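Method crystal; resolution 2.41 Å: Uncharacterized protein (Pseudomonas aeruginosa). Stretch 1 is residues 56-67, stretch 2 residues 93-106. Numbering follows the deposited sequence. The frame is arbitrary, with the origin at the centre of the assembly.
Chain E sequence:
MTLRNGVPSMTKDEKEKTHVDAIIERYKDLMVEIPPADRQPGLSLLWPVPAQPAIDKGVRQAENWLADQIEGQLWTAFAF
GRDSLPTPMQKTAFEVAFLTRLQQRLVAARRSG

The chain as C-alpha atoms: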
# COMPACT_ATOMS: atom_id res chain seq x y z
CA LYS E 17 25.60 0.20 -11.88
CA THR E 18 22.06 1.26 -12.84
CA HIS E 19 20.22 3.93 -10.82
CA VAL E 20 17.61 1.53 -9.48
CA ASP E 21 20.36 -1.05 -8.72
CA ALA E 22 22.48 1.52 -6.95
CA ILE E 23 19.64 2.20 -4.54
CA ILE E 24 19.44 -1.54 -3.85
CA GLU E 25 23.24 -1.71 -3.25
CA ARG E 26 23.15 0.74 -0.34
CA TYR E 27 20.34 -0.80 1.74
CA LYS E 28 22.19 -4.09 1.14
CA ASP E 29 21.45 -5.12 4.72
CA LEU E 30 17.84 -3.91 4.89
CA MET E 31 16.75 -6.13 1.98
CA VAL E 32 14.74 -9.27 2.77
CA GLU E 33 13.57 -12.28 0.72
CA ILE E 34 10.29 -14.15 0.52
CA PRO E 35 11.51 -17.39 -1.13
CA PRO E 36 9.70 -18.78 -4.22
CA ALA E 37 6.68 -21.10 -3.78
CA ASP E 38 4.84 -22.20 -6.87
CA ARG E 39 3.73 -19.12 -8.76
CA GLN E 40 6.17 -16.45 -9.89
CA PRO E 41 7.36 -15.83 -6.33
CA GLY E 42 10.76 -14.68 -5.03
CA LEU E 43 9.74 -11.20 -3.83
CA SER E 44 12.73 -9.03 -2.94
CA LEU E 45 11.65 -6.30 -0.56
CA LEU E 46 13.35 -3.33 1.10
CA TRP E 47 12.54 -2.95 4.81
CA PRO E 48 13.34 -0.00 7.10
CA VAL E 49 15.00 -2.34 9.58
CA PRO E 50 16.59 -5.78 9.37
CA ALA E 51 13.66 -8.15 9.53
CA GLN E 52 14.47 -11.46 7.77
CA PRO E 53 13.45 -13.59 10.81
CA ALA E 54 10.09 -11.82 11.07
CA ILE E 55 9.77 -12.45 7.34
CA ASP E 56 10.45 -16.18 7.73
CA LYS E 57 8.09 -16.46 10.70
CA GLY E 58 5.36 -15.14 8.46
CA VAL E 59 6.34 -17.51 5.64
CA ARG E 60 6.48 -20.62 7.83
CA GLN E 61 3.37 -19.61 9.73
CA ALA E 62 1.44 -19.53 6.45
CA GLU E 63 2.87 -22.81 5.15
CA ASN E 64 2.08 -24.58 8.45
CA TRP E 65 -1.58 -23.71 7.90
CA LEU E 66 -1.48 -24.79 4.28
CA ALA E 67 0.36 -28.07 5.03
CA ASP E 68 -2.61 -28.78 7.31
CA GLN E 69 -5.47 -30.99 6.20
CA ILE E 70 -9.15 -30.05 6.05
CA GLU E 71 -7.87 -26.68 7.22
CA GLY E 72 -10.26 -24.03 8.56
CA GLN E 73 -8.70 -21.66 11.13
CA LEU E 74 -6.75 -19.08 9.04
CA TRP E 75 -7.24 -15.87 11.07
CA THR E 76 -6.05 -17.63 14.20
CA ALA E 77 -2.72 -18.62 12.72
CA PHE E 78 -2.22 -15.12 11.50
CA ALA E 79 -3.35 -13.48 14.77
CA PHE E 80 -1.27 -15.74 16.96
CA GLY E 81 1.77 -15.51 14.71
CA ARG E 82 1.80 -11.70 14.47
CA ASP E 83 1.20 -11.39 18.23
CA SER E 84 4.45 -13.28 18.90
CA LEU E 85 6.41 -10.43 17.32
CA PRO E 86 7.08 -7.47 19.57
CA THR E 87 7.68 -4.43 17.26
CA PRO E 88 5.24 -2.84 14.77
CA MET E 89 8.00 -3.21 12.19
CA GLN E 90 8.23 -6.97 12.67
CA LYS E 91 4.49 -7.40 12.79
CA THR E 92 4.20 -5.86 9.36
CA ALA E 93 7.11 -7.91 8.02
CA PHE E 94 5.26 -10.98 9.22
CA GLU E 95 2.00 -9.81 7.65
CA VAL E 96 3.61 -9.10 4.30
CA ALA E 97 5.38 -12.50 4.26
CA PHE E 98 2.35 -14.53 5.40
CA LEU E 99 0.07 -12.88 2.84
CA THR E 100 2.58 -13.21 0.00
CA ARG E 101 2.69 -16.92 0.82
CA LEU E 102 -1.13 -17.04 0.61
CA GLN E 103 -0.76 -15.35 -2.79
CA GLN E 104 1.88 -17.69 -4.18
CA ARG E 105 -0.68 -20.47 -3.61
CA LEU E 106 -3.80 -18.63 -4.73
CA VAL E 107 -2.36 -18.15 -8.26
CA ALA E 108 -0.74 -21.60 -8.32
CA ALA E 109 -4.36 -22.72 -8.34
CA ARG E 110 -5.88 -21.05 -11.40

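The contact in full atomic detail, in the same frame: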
# COMPACT_ATOMS: atom_id res chain seq x y z
N ASP E 56 10.60 -14.72 7.68
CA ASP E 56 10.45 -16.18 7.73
C ASP E 56 9.38 -16.69 8.69
O ASP E 56 8.75 -17.71 8.41
CB ASP E 56 11.79 -16.88 7.98
CG ASP E 56 12.78 -16.68 6.84
OD1 ASP E 56 12.37 -16.75 5.64
OD2 ASP E 56 13.98 -16.45 7.14
N LYS E 57 9.14 -16.00 9.80
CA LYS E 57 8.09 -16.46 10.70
C LYS E 57 6.74 -16.34 10.02
O LYS E 57 5.88 -17.20 10.17
CB LYS E 57 8.08 -15.70 12.04
CG LYS E 57 7.16 -16.34 13.10
CD LYS E 57 7.11 -15.54 14.42
CE LYS E 57 8.50 -15.39 15.07
NZ LYS E 57 8.42 -14.85 16.46
N GLY E 58 6.57 -15.29 9.25
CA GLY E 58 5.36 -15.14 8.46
C GLY E 58 5.26 -16.14 7.31
O GLY E 58 4.15 -16.55 6.96
N VAL E 59 6.38 -16.51 6.70
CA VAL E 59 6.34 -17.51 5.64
C VAL E 59 5.98 -18.88 6.22
O VAL E 59 4.98 -19.49 5.82
CB VAL E 59 7.66 -17.59 4.84
CG1 VAL E 59 7.57 -18.72 3.82
CG2 VAL E 59 7.94 -16.28 4.15
N ARG E 60 6.77 -19.34 7.19
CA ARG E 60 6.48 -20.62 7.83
C ARG E 60 5.07 -20.68 8.42
O ARG E 60 4.35 -21.66 8.25
CB ARG E 60 7.51 -20.96 8.92
CG ARG E 60 7.25 -22.32 9.58
CD ARG E 60 8.32 -22.71 10.59
NE ARG E 60 9.58 -23.12 9.95
CZ ARG E 60 10.74 -23.24 10.59
NH1 ARG E 60 10.82 -22.97 11.89
NH2 ARG E 60 11.82 -23.62 9.94
N GLN E 61 4.68 -19.62 9.13
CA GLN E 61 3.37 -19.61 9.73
C GLN E 61 2.29 -19.92 8.72
O GLN E 61 1.35 -20.63 9.02
CB GLN E 61 3.06 -18.25 10.35
CG GLN E 61 1.77 -18.29 11.11
CD GLN E 61 1.77 -19.43 12.09
OE1 GLN E 61 2.26 -19.31 13.22
NE2 GLN E 61 1.26 -20.58 11.64
N ALA E 62 2.43 -19.36 7.52
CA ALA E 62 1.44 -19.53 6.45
C ALA E 62 1.50 -20.91 5.80
O ALA E 62 0.48 -21.50 5.46
CB ALA E 62 1.62 -18.43 5.40
N GLU E 63 2.72 -21.42 5.60
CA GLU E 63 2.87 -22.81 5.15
C GLU E 63 2.29 -23.82 6.15
O GLU E 63 1.48 -24.66 5.76
CB GLU E 63 4.32 -23.13 4.80
CG GLU E 63 4.75 -22.42 3.54
CD GLU E 63 6.14 -22.78 3.10
OE1 GLU E 63 6.38 -22.80 1.88
OE2 GLU E 63 6.99 -23.03 3.97
N ASN E 64 2.66 -23.72 7.43
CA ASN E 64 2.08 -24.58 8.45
C ASN E 64 0.57 -24.71 8.29
O ASN E 64 0.03 -25.79 8.43
CB ASN E 64 2.39 -24.08 9.87
CG ASN E 64 3.84 -24.32 10.27
OD1 ASN E 64 4.63 -24.87 9.50
ND2 ASN E 64 4.19 -23.89 11.47
N TRP E 65 -0.12 -23.61 8.01
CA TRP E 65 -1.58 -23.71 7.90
C TRP E 65 -1.95 -24.39 6.59
O TRP E 65 -2.94 -25.12 6.51
CB TRP E 65 -2.26 -22.34 8.00
CG TRP E 65 -3.77 -22.38 7.93
CD1 TRP E 65 -4.65 -22.48 8.98
CD2 TRP E 65 -4.58 -22.31 6.75
NE1 TRP E 65 -5.95 -22.48 8.52
CE2 TRP E 65 -5.92 -22.38 7.15
CE3 TRP E 65 -4.28 -22.20 5.39
CZ2 TRP E 65 -6.97 -22.34 6.23
CZ3 TRP E 65 -5.33 -22.16 4.48
CH2 TRP E 65 -6.65 -22.24 4.90
N LEU E 66 -1.17 -24.15 5.55
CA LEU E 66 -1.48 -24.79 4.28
C LEU E 66 -1.23 -26.31 4.36
O LEU E 66 -2.11 -27.11 4.06
CB LEU E 66 -0.72 -24.12 3.13
CG LEU E 66 -1.25 -22.71 2.85
CD1 LEU E 66 -0.42 -22.01 1.82
CD2 LEU E 66 -2.71 -22.76 2.42
N ALA E 67 -0.03 -26.67 4.82
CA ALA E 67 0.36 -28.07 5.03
C ALA E 67 -0.54 -28.79 6.03
O ALA E 67 -0.24 -29.92 6.43
CB ALA E 67 1.83 -28.16 5.45
N ALA E 93 6.28 -7.03 8.83
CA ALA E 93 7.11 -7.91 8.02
C ALA E 93 6.46 -9.28 7.98
O ALA E 93 6.42 -9.93 6.93
CB ALA E 93 8.51 -7.99 8.56
N PHE E 94 5.94 -9.70 9.12
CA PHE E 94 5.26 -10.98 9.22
C PHE E 94 3.98 -10.97 8.40
O PHE E 94 3.63 -11.97 7.78
CB PHE E 94 4.96 -11.30 10.70
CG PHE E 94 3.97 -12.40 10.90
CD1 PHE E 94 2.62 -12.19 10.71
CD2 PHE E 94 4.39 -13.67 11.27
CE1 PHE E 94 1.70 -13.21 10.89
CE2 PHE E 94 3.47 -14.70 11.46
CZ PHE E 94 2.11 -14.46 11.26
N GLU E 95 3.25 -9.86 8.39
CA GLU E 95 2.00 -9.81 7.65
C GLU E 95 2.25 -9.90 6.16
O GLU E 95 1.56 -10.61 5.43
CB GLU E 95 1.24 -8.52 7.92
CG GLU E 95 0.88 -8.28 9.37
CD GLU E 95 0.20 -6.95 9.58
OE1 GLU E 95 0.40 -6.00 8.78
OE2 GLU E 95 -0.56 -6.84 10.57
N VAL E 96 3.24 -9.13 5.70
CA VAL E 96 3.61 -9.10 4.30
C VAL E 96 4.05 -10.51 3.85
O VAL E 96 3.57 -11.00 2.84
CB VAL E 96 4.69 -8.01 3.98
CG1 VAL E 96 5.22 -8.17 2.56
CG2 VAL E 96 4.10 -6.63 4.13
N ALA E 97 4.90 -11.17 4.64
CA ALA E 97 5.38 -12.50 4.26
C ALA E 97 4.25 -13.52 4.19
O ALA E 97 4.09 -14.22 3.20
CB ALA E 97 6.46 -12.97 5.21
N PHE E 98 3.45 -13.58 5.25
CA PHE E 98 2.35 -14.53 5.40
C PHE E 98 1.33 -14.38 4.25
O PHE E 98 0.81 -15.37 3.71
CB PHE E 98 1.70 -14.29 6.76
CG PHE E 98 0.51 -15.14 7.07
CD1 PHE E 98 -0.71 -14.89 6.49
CD2 PHE E 98 0.61 -16.16 8.02
CE1 PHE E 98 -1.83 -15.68 6.81
CE2 PHE E 98 -0.50 -16.95 8.36
CZ PHE E 98 -1.72 -16.71 7.76
N LEU E 99 1.06 -13.14 3.88
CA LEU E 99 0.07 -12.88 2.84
C LEU E 99 0.65 -13.18 1.46
O LEU E 99 -0.04 -13.71 0.61
CB LEU E 99 -0.48 -11.46 2.96
CG LEU E 99 -1.57 -11.38 4.05
CD1 LEU E 99 -1.72 -9.99 4.66
CD2 LEU E 99 -2.90 -11.86 3.51
N THR E 100 1.92 -12.87 1.25
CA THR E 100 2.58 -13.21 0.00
C THR E 100 2.57 -14.72 -0.22
O THR E 100 2.37 -15.20 -1.35
CB THR E 100 4.02 -12.72 -0.02
OG1 THR E 100 4.01 -11.29 -0.05
CG2 THR E 100 4.73 -13.22 -1.25
N ARG E 101 2.78 -15.47 0.86
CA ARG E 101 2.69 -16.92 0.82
C ARG E 101 1.27 -17.39 0.49
O ARG E 101 1.11 -18.38 -0.21
CB ARG E 101 3.20 -17.55 2.11
CG ARG E 101 3.39 -19.06 1.99
CD ARG E 101 4.06 -19.41 0.66
NE ARG E 101 4.12 -20.85 0.41
CZ ARG E 101 3.24 -21.54 -0.33
NH1 ARG E 101 2.21 -20.92 -0.90
NH2 ARG E 101 3.39 -22.84 -0.49
N LEU E 102 0.25 -16.69 0.99
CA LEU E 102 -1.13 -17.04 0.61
C LEU E 102 -1.49 -16.55 -0.80
O LEU E 102 -2.60 -16.79 -1.30
CB LEU E 102 -2.15 -16.46 1.60
CG LEU E 102 -2.12 -16.75 3.09
CD1 LEU E 102 -3.44 -16.33 3.68
CD2 LEU E 102 -1.88 -18.22 3.37
N GLN E 103 -0.56 -15.83 -1.43
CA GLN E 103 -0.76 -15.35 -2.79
C GLN E 103 -0.12 -16.37 -3.73
O GLN E 103 -0.78 -16.92 -4.61
CB GLN E 103 -0.10 -13.99 -2.97
CG GLN E 103 0.26 -13.63 -4.41
CD GLN E 103 0.56 -12.16 -4.55
OE1 GLN E 103 -0.35 -11.33 -4.55
NE2 GLN E 103 1.85 -11.82 -4.66
N GLN E 104 1.16 -16.63 -3.49
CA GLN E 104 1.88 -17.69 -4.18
C GLN E 104 1.00 -18.92 -4.38
O GLN E 104 1.07 -19.54 -5.44
CB GLN E 104 3.14 -18.07 -3.41
CG GLN E 104 4.38 -17.24 -3.75
CD GLN E 104 5.48 -17.42 -2.71
OE1 GLN E 104 5.24 -17.93 -1.61
NE2 GLN E 104 6.70 -17.01 -3.06
N ARG E 105 0.17 -19.29 -3.41
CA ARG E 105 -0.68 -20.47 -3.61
C ARG E 105 -2.12 -20.18 -4.02
O ARG E 105 -2.90 -21.11 -4.22
CB ARG E 105 -0.65 -21.43 -2.42
CG ARG E 105 -0.84 -22.89 -2.89
CD ARG E 105 -1.46 -23.80 -1.85
NE ARG E 105 -0.53 -24.76 -1.25
CZ ARG E 105 0.78 -24.84 -1.49
NH1 ARG E 105 1.39 -24.03 -2.37
NH2 ARG E 105 1.50 -25.76 -0.85
N LEU E 106 -2.48 -18.92 -4.17
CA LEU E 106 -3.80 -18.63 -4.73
C LEU E 106 -3.73 -18.55 -6.26
O LEU E 106 -4.73 -18.81 -6.93
CB LEU E 106 -4.40 -17.35 -4.13
CG LEU E 106 -5.15 -17.47 -2.80
CD1 LEU E 106 -5.24 -16.12 -2.12
CD2 LEU E 106 -6.52 -18.06 -3.00

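Two helices of one chain, 56-66 and 93-106, run in roughly the same direction with 39° between their axes and approach to 7.0 Å, and small residues occupy the crossing. Gly-58 is the key. Its CA lies 4.2 Å from the CA of Phe-94, and an ideal CB there would point toward the second helix and fall 2.4 Å from Phe-94 O, a clash. Without one, backbone meets backbone: Phe-98 CA approaches Gly-58 O at 3.1 Å in a CA-H...O contact, and the ring of Phe-94 closes on the bare glycine, CD2 3.3 Å from Gly-58 CA. Ala-97 keeps its side of the crossing nearly as lean, its CB directed toward the first helix and 3.8 Å from Val-59 CG2.

Phe-94 and Phe-98, one turn apart, share a conformation: chi1 is t in both (165° and 178°) and chi2 is -76° in both. Each CA-to-CB bond points sideways, and both rings lie along the same side of the first helix, by Gln-61; the end of the Phe-94 side chain comes nearer than its CB direction suggests. The ring of Phe-94 reaches Gln-61, with CE2 3.7 Å from Gln-61 CB. That of Phe-98 offers a face to Ala-62, whose CB stands 3.9 Å from the ring centroid in a CH-pi contact, while Gln-61 CG touches the ring edge, 3.8 Å from Phe-98 CE2. Gln-61 suits this border position: its t, p conformation leaves aliphatic carbons against the rings as the end of the side chain leads away.

One turn on from Gly-58, Ala-62 can afford a single methyl. Its CB also packs 3.8 Å from Arg-101 CB and 4.1 Å from Leu-102 CD2.

Farther along, longer side chains take over. Arg-101, buried and directed toward the first helix, is a knob among Val-59, Ala-62, Glu-63 and Leu-66. Its chi1 t, chi2 p and chi3 t carry the guanidinium to Glu-63, which has chi1 m and chi2 t; although the CA-to-CB bond of Glu-63 points sideways, its end comes nearer. Arg-101 NE donates a nearly straight (171°) but weak hydrogen bond to Glu-63 OE1 at 3.3 Å, part of a salt bridge that offsets the charge of the arginine. The acid meets the guanidinium at its edge, leaving a face for Leu-66, whose CD1 lies 3.9 Å from Arg-101 NH1.

Leu-66, chi1 m and chi2 t, also sets CD1 over a face of the Arg-105 guanidinium, 4.1 Å from Arg-105 NE, and 4.3 Å from Leu-102 CD2. The rule is a graded one: glycine and alanine where backbones nearly touch, long side chains beyond, and 636 Å² buried in all.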